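Local atomic coordinates of CRISPR-associated protein, Cse1 family (Acidimicrobium ferrooxidans, PDB entry 4H3T), a protein that probably serves as the large Cse1 subunit of a type I-E CRISPR Cascade complex, taking part in the recognition of invading DNA. Residues 16-21 with 30-35; 40-45 with 208-213; 301-306 with 315-320. The protein carries 1 engineered substitution. All coordinates share one frame; numbering follows the deposited sequence.

In the fold
Contacts 1 and 2 form one neighbourhood, and contact 3 stands apart from it. The first two have centres about 12 Å apart and share a small antiparallel sheet in which strand 18-22 lies between strands 27-30 and 42-45. Main-chain bonds from Arg21 to Val43 and Gly44 join them, and Ile35 touches Leu210. Contact 3 belongs to the hairpin of strands 303-309 and 312-317, with its centre about 33 Å from that of contact 1 and about 29 Å from that of contact 2. Along the chain the three follow in series. Segment 208-213 thus returns to the N-terminal sheet from far along the sequence, whereas contacts 1 and 3 close locally.

Contact 1 (16-21 with 30-35); sequences PWLPVR and VSLRDI
Leu18 packs hard against the first turn of helix 32-37, its CD1 3.5 Å from Leu32 CD2 and 4.0 Å from Ile35 CD1. Ser31 OG, at the N-cap, accepts from Asp34 N. Trp17 joins this buried cluster, its CG in the crowded position between backbone N and carbonyl carbon (chi1 63°); CZ2 comes 3.9 Å from Leu32 CG, and Leu32 CD1 lies in the ring plane at the edge. Leu18 CD2 lies over one indole face, and NE1 is hydrogen-bonded to Leu12 O. The main chain forms a classic beta bulge: Trp17 and Leu18 both face Val30, whose O is gripped by Leu18 N at 2.9 Å in the carbonyl plane and by Trp17 N at 3.0 Å from above it. Val30 N bonds back to Leu18 O. The indole also touches Leu56 and Leu59 of helix 52-68 and Ala158 and Ala161 of helix 157-170. An alanine at Trp17 would lose these contacts and the NE1 bond, and would probably leave Leu18 and Leu32 less well covered. Val20, also buried, crosses Val30 at about a right angle, CG2 4.0 Å from Val30 CG1, and touches Ile35 CD1. At the exposed margin Pro16 merely brings CA to 3.7 Å from Val30 C.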
# COMPACT_ATOMS: atom_id res chain seq x y z
N PRO A 16 -7.69 -25.16 0.20
CA PRO A 16 -8.20 -23.77 0.15
C PRO A 16 -7.61 -22.87 1.25
O PRO A 16 -7.63 -23.22 2.41
CB PRO A 16 -9.72 -23.92 0.29
CG PRO A 16 -9.96 -25.27 0.91
CD PRO A 16 -8.75 -26.13 0.60
N TRP A 17 -7.00 -21.72 0.87
CA TRP A 17 -6.52 -20.80 1.88
C TRP A 17 -6.48 -19.32 1.44
O TRP A 17 -6.17 -18.49 2.28
CB TRP A 17 -5.10 -21.21 2.37
CG TRP A 17 -4.03 -21.19 1.34
CD1 TRP A 17 -3.87 -22.06 0.30
CD2 TRP A 17 -2.97 -20.24 1.24
NE1 TRP A 17 -2.79 -21.70 -0.45
CE2 TRP A 17 -2.18 -20.62 0.13
CE3 TRP A 17 -2.53 -19.18 2.06
CZ2 TRP A 17 -0.99 -19.96 -0.21
CZ3 TRP A 17 -1.34 -18.54 1.74
CH2 TRP A 17 -0.57 -18.94 0.62
N LEU A 18 -6.72 -19.02 0.17
CA LEU A 18 -6.63 -17.66 -0.40
C LEU A 18 -8.03 -17.10 -0.57
O LEU A 18 -8.78 -17.60 -1.39
CB LEU A 18 -5.87 -17.71 -1.74
CG LEU A 18 -4.45 -18.23 -1.61
CD1 LEU A 18 -3.91 -18.60 -2.92
CD2 LEU A 18 -3.53 -17.22 -0.96
N PRO A 19 -8.44 -16.13 0.26
CA PRO A 19 -9.83 -15.64 0.18
C PRO A 19 -10.02 -14.72 -1.02
O PRO A 19 -9.27 -13.76 -1.22
CB PRO A 19 -10.03 -14.90 1.51
CG PRO A 19 -8.72 -14.70 2.06
CD PRO A 19 -7.69 -15.43 1.31
N VAL A 20 -11.02 -15.03 -1.80
CA VAL A 20 -11.31 -14.27 -3.01
C VAL A 20 -12.78 -14.00 -3.11
O VAL A 20 -13.60 -14.64 -2.46
CB VAL A 20 -10.80 -14.98 -4.30
CG1 VAL A 20 -9.30 -15.15 -4.27
CG2 VAL A 20 -11.49 -16.32 -4.49
N ARG A 21 -13.12 -13.05 -3.97
CA ARG A 21 -14.49 -12.74 -4.33
C ARG A 21 -14.67 -13.08 -5.82
O ARG A 21 -13.88 -12.65 -6.65
CB ARG A 21 -14.77 -11.26 -4.08
CG ARG A 21 -16.16 -10.81 -4.54
CD ARG A 21 -16.22 -9.30 -4.38
NE ARG A 21 -16.58 -8.89 -3.03
CZ ARG A 21 -17.82 -8.89 -2.52
NH1 ARG A 21 -18.84 -9.33 -3.25
NH2 ARG A 21 -18.03 -8.48 -1.28
N VAL A 30 -9.55 -20.25 -1.97
CA VAL A 30 -9.10 -21.14 -3.05
C VAL A 30 -7.64 -21.54 -2.80
O VAL A 30 -6.91 -20.90 -2.04
CB VAL A 30 -9.30 -20.49 -4.44
CG1 VAL A 30 -10.78 -20.29 -4.75
CG2 VAL A 30 -8.52 -19.15 -4.60
N SER A 31 -7.21 -22.56 -3.48
CA SER A 31 -5.81 -23.04 -3.47
C SER A 31 -5.00 -22.21 -4.46
O SER A 31 -5.58 -21.46 -5.26
CB SER A 31 -5.79 -24.48 -3.89
OG SER A 31 -6.30 -24.53 -5.21
N LEU A 32 -3.69 -22.38 -4.46
CA LEU A 32 -2.85 -21.68 -5.42
C LEU A 32 -3.11 -22.18 -6.85
O LEU A 32 -3.12 -21.39 -7.75
CB LEU A 32 -1.37 -21.78 -5.11
CG LEU A 32 -0.88 -21.03 -3.93
CD1 LEU A 32 0.46 -21.58 -3.52
CD2 LEU A 32 -0.77 -19.56 -4.22
N ARG A 33 -3.43 -23.45 -7.02
CA ARG A 33 -3.76 -23.98 -8.32
C ARG A 33 -5.04 -23.30 -8.84
O ARG A 33 -5.02 -22.78 -9.95
CB ARG A 33 -3.90 -25.52 -8.28
CG ARG A 33 -4.01 -26.09 -9.68
CD ARG A 33 -5.28 -26.86 -9.86
NE ARG A 33 -5.36 -27.47 -11.20
CZ ARG A 33 -6.49 -27.63 -11.88
NH1 ARG A 33 -7.64 -27.22 -11.37
NH2 ARG A 33 -6.47 -28.18 -13.09
N ASP A 34 -6.10 -23.28 -8.04
CA ASP A 34 -7.37 -22.64 -8.44
C ASP A 34 -7.28 -21.13 -8.58
O ASP A 34 -7.95 -20.58 -9.43
CB ASP A 34 -8.51 -23.01 -7.46
CG ASP A 34 -9.10 -24.37 -7.79
OD1 ASP A 34 -8.75 -24.91 -8.87
OD2 ASP A 34 -9.88 -24.90 -6.97
N ILE A 35 -6.44 -20.46 -7.84
CA ILE A 35 -6.36 -19.01 -8.01
C ILE A 35 -5.82 -18.67 -9.46
O ILE A 35 -6.24 -17.66 -10.04
CB ILE A 35 -5.58 -18.32 -6.85
CG1 ILE A 35 -6.19 -16.93 -6.57
CG2 ILE A 35 -4.12 -18.28 -7.09
CD1 ILE A 35 -5.57 -16.12 -5.53

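Contact 2 (40-45 with 208-213); sequences HTIVGF and QTLRET
A single direct main-chain bond ties segment 40-45 to the N-terminus of helix 210-217: Leu210 N gives its hydrogen to Ile42 O at 2.9 Å, approaching from above the carbonyl plane. Val43 O also lies close to Leu210 N, but the angle is too poor for a bond. Instead, water 1 donates to Val43 O and is hydrogen-bonded to Thr213 OG1 one helical turn further on, so two neighbouring strand carbonyls are served by the helix, one directly and one through solvent.

The side chain of Leu210 shows how the apolar part is built. CB lies 3.9 Å from Ile42 CG2, the two residues running side by side and pointing the same way. CG is anti to the backbone N, beside the carbonyl carbon (chi1 -175°), and from there the methyls part: CD2 stays with Ile42, 4.1 Å from CG2, and also packs on Ile35 CG1, while CD1 reaches the ring of Phe45 obliquely, 4.1 Å from CE2.

Just before Leu210 in the chain, Thr209 occupies the N-cap, its OG1 accepting from Glu212 N. Thr209 CA makes a CA-H...O contact, 3.1 Å from Ile42 O and bent at the hydrogen. Arg211, next in the helix, passes its extended chain alongside His40, with CD 4.0 Å from His40 CB. NH2 of Arg211 is hydrogen-bonded to Leu80 O, and the guanidinium makes a cation-pi contact with Phe86.

Strand 42-45 is an outer strand of its sheet and pairs with strand 18-22 through a classic beta bulge, Val43 and Gly44 both facing Arg21; helix 210-217 approaches it beside helix 32-37, and helix 52-68 packs against both Phe45 and Thr213.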
# COMPACT_ATOMS: atom_id res chain seq x y z
N HIS A 40 -9.65 -15.65 -14.23
CA HIS A 40 -10.56 -14.89 -15.10
C HIS A 40 -12.02 -14.86 -14.56
O HIS A 40 -12.84 -14.13 -15.10
CB HIS A 40 -10.54 -15.48 -16.51
CG HIS A 40 -10.98 -16.91 -16.56
ND1 HIS A 40 -10.29 -17.91 -15.90
CD2 HIS A 40 -12.08 -17.45 -17.13
CE1 HIS A 40 -10.97 -19.03 -16.13
NE2 HIS A 40 -12.04 -18.80 -16.89
N THR A 41 -12.34 -15.66 -13.53
CA THR A 41 -13.71 -15.75 -12.94
C THR A 41 -13.74 -15.02 -11.58
O THR A 41 -14.79 -14.92 -10.94
CB THR A 41 -14.15 -17.23 -12.75
OG1 THR A 41 -13.48 -17.80 -11.63
CG2 THR A 41 -13.95 -18.08 -13.98
N ILE A 42 -12.57 -14.55 -11.12
CA ILE A 42 -12.40 -13.90 -9.81
C ILE A 42 -12.29 -12.43 -9.97
O ILE A 42 -11.58 -11.97 -10.87
CB ILE A 42 -11.13 -14.51 -9.13
CG1 ILE A 42 -11.39 -16.03 -8.84
CG2 ILE A 42 -10.72 -13.76 -7.89
CD1 ILE A 42 -10.10 -16.84 -8.43
N VAL A 43 -12.98 -11.67 -9.12
CA VAL A 43 -12.90 -10.21 -9.06
C VAL A 43 -11.55 -9.83 -8.50
O VAL A 43 -10.80 -9.03 -9.09
CB VAL A 43 -14.06 -9.58 -8.21
CG1 VAL A 43 -13.88 -8.04 -8.03
CG2 VAL A 43 -15.40 -9.85 -8.87
N GLY A 44 -11.23 -10.42 -7.37
CA GLY A 44 -9.98 -10.17 -6.68
C GLY A 44 -9.92 -10.79 -5.32
O GLY A 44 -10.80 -11.56 -4.94
N PHE A 45 -8.84 -10.47 -4.61
CA PHE A 45 -8.62 -10.88 -3.24
C PHE A 45 -9.71 -10.34 -2.36
O PHE A 45 -10.22 -9.31 -2.64
CB PHE A 45 -7.26 -10.40 -2.72
CG PHE A 45 -6.11 -11.20 -3.25
CD1 PHE A 45 -5.92 -12.52 -2.85
CD2 PHE A 45 -5.19 -10.64 -4.13
CE1 PHE A 45 -4.85 -13.27 -3.36
CE2 PHE A 45 -4.16 -11.41 -4.67
CZ PHE A 45 -3.98 -12.69 -4.27
N GLN A 208 -10.34 -5.44 -13.29
CA GLN A 208 -11.73 -5.89 -13.08
C GLN A 208 -11.84 -7.39 -12.71
O GLN A 208 -12.84 -7.84 -12.14
CB GLN A 208 -12.55 -5.62 -14.34
CG GLN A 208 -12.88 -4.11 -14.50
CD GLN A 208 -13.46 -3.78 -15.86
OE1 GLN A 208 -12.96 -2.89 -16.56
NE2 GLN A 208 -14.50 -4.51 -16.29
N THR A 209 -10.79 -8.15 -13.02
CA THR A 209 -10.65 -9.52 -12.61
C THR A 209 -9.25 -9.69 -12.07
O THR A 209 -8.36 -8.84 -12.33
CB THR A 209 -10.92 -10.47 -13.79
OG1 THR A 209 -9.84 -10.35 -14.69
CG2 THR A 209 -12.23 -10.21 -14.51
N LEU A 210 -9.02 -10.80 -11.36
CA LEU A 210 -7.70 -11.13 -10.85
C LEU A 210 -6.74 -11.41 -11.97
O LEU A 210 -5.60 -11.04 -11.87
CB LEU A 210 -7.75 -12.34 -9.92
CG LEU A 210 -6.43 -12.70 -9.23
CD1 LEU A 210 -5.86 -11.53 -8.40
CD2 LEU A 210 -6.61 -13.90 -8.38
N ARG A 211 -7.20 -11.99 -13.06
CA ARG A 211 -6.33 -12.25 -14.21
C ARG A 211 -5.82 -10.94 -14.79
O ARG A 211 -4.63 -10.83 -15.06
CB ARG A 211 -7.03 -13.08 -15.27
CG ARG A 211 -6.15 -13.38 -16.43
CD ARG A 211 -6.68 -14.54 -17.24
NE ARG A 211 -5.64 -14.99 -18.15
CZ ARG A 211 -5.30 -14.40 -19.29
NH1 ARG A 211 -5.96 -13.32 -19.71
NH2 ARG A 211 -4.30 -14.86 -20.02
N GLU A 212 -6.70 -9.93 -14.93
CA GLU A 212 -6.29 -8.58 -15.38
C GLU A 212 -5.31 -7.94 -14.43
O GLU A 212 -4.31 -7.40 -14.87
CB GLU A 212 -7.47 -7.62 -15.49
CG GLU A 212 -8.45 -7.88 -16.59
CD GLU A 212 -9.46 -6.75 -16.72
OE1 GLU A 212 -9.31 -5.70 -16.04
OE2 GLU A 212 -10.42 -6.94 -17.51
N THR A 213 -5.60 -7.99 -13.12
CA THR A 213 -4.70 -7.48 -12.08
C THR A 213 -3.33 -8.11 -12.16
O THR A 213 -2.33 -7.42 -12.08
CB THR A 213 -5.31 -7.75 -10.69
OG1 THR A 213 -6.53 -7.03 -10.61
CG2 THR A 213 -4.37 -7.40 -9.53
O HOH W 1 -8.10 -8.41 -8.80

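Contact 3 (301-306 with 315-320); sequences VGWRME and YVPLRA
Side by side and pointing the same way, Arg304 and Val316 share one face of an antiparallel hairpin. The arginine chain leaves extended, with CG anti to the backbone N, then bends at chi3 (65°) so that one face of the guanidinium lies over Val316 CG2. NH2 is a tight 3.1 Å from that methyl. Glu306 crosses the same valine at about a right angle and sets its carboxylate against the other branch, OE2 being 3.4 Å from CG1. Leu318 follows along this side, its CD2 3.9 Å from Arg304 CB.

The other face carries Met305, deposited as selenomethionine, and Tyr315, which cross obliquely with Met305 CB 3.9 Å from Tyr315 CE1. Trp303 diverges from its partner Pro317, yet its six-membered ring turns back so that CZ3 is 3.9 Å from Pro317 CD, while Val301 CG2 covers one indole face.

Arg304 N meets Val316 O at 2.9 Å, nearly along the C=O axis, and Val316 N returns a bond to Arg304 O in the carbonyl plane. Leu318 N extends the ladder to Gly302 O, and water 2 links Gly302 N to Leu318 O. Register therefore rests on main-chain bonds. The charged ends of Arg304 and Glu306 meet Val316 by van der Waals contact of charged group on methyl, with a weak hydrogen bond between Glu306 OE1 and Ser314 OG, and are probably held less strictly.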
# COMPACT_ATOMS: atom_id res chain seq x y z
N VAL A 301 7.14 0.37 -5.92
CA VAL A 301 7.58 1.47 -5.03
C VAL A 301 8.17 2.62 -5.89
O VAL A 301 8.98 2.36 -6.75
CB VAL A 301 8.57 0.93 -3.96
CG1 VAL A 301 9.67 0.05 -4.55
CG2 VAL A 301 9.17 2.06 -3.07
N GLY A 302 7.77 3.86 -5.58
CA GLY A 302 8.31 5.08 -6.16
C GLY A 302 9.38 5.59 -5.21
O GLY A 302 9.42 5.18 -4.03
N TRP A 303 10.28 6.45 -5.70
CA TRP A 303 11.44 6.94 -4.93
C TRP A 303 11.60 8.42 -5.02
O TRP A 303 11.15 9.06 -5.97
CB TRP A 303 12.75 6.27 -5.43
CG TRP A 303 12.71 4.78 -5.34
CD1 TRP A 303 12.21 3.92 -6.28
CD2 TRP A 303 13.08 3.97 -4.22
NE1 TRP A 303 12.23 2.63 -5.81
CE2 TRP A 303 12.77 2.63 -4.55
CE3 TRP A 303 13.66 4.24 -2.97
CZ2 TRP A 303 13.01 1.56 -3.66
CZ3 TRP A 303 13.94 3.18 -2.12
CH2 TRP A 303 13.58 1.86 -2.46
N ARG A 304 12.16 8.98 -3.95
CA ARG A 304 12.55 10.39 -3.88
C ARG A 304 14.03 10.40 -3.61
O ARG A 304 14.50 9.71 -2.71
CB ARG A 304 11.76 11.11 -2.76
CG ARG A 304 12.25 12.49 -2.40
CD ARG A 304 11.33 13.13 -1.37
NE ARG A 304 11.34 12.44 -0.06
CZ ARG A 304 12.28 12.59 0.89
NH1 ARG A 304 13.32 13.37 0.69
NH2 ARG A 304 12.16 11.95 2.04
N MSE A 305 14.74 11.26 -4.28
CA MSE A 305 16.17 11.41 -4.02
C MSE A 305 16.35 12.22 -2.73
O MSE A 305 15.89 13.35 -2.67
CB MSE A 305 16.87 12.10 -5.19
CG MSE A 305 18.40 12.12 -4.98
SE MSE A 305 19.22 13.26 -6.18
CE MSE A 305 18.90 14.87 -5.24
N GLU A 306 16.93 11.62 -1.69
CA GLU A 306 17.09 12.23 -0.36
C GLU A 306 18.36 13.06 -0.27
O GLU A 306 18.31 14.15 0.28
CB GLU A 306 17.13 11.11 0.68
CG GLU A 306 17.25 11.58 2.12
CD GLU A 306 17.29 10.42 3.09
OE1 GLU A 306 18.13 9.51 2.88
OE2 GLU A 306 16.45 10.39 4.02
N TYR A 315 18.25 7.39 -1.91
CA TYR A 315 16.85 7.43 -2.23
C TYR A 315 16.05 6.92 -1.10
O TYR A 315 16.46 5.95 -0.47
CB TYR A 315 16.56 6.58 -3.46
CG TYR A 315 17.22 7.07 -4.72
CD1 TYR A 315 16.60 8.01 -5.53
CD2 TYR A 315 18.46 6.59 -5.11
CE1 TYR A 315 17.22 8.50 -6.69
CE2 TYR A 315 19.09 7.07 -6.26
CZ TYR A 315 18.46 8.02 -7.04
OH TYR A 315 19.02 8.47 -8.19
N VAL A 316 14.86 7.46 -0.91
CA VAL A 316 13.94 6.94 0.07
C VAL A 316 12.63 6.62 -0.65
O VAL A 316 12.28 7.32 -1.62
CB VAL A 316 13.75 7.86 1.30
CG1 VAL A 316 15.07 8.03 2.05
CG2 VAL A 316 13.19 9.21 0.92
N PRO A 317 11.84 5.65 -0.16
CA PRO A 317 10.56 5.36 -0.82
C PRO A 317 9.56 6.51 -0.72
O PRO A 317 9.45 7.13 0.32
CB PRO A 317 10.02 4.12 -0.05
CG PRO A 317 11.19 3.54 0.68
CD PRO A 317 12.11 4.70 0.96
N LEU A 318 8.79 6.75 -1.76
CA LEU A 318 7.65 7.66 -1.69
C LEU A 318 6.55 6.94 -0.88
O LEU A 318 6.26 5.74 -1.12
CB LEU A 318 7.12 7.97 -3.07
CG LEU A 318 7.91 8.97 -3.90
CD1 LEU A 318 7.40 9.01 -5.31
CD2 LEU A 318 7.91 10.36 -3.21
N ARG A 319 5.90 7.65 0.02
CA ARG A 319 4.94 7.02 0.95
C ARG A 319 3.65 7.76 1.04
O ARG A 319 3.64 8.98 1.14
CB ARG A 319 5.52 6.89 2.35
CG ARG A 319 6.65 5.89 2.43
CD ARG A 319 6.96 5.58 3.87
NE ARG A 319 8.12 4.71 4.05
CZ ARG A 319 9.38 5.10 4.18
NH1 ARG A 319 9.71 6.39 4.05
NH2 ARG A 319 10.34 4.21 4.37
N ALA A 320 2.55 7.00 0.87
CA ALA A 320 1.20 7.47 1.09
C ALA A 320 1.16 7.90 2.54
O ALA A 320 1.65 7.17 3.43
CB ALA A 320 0.22 6.35 0.82
O HOH W 2 6.04 4.35 -3.36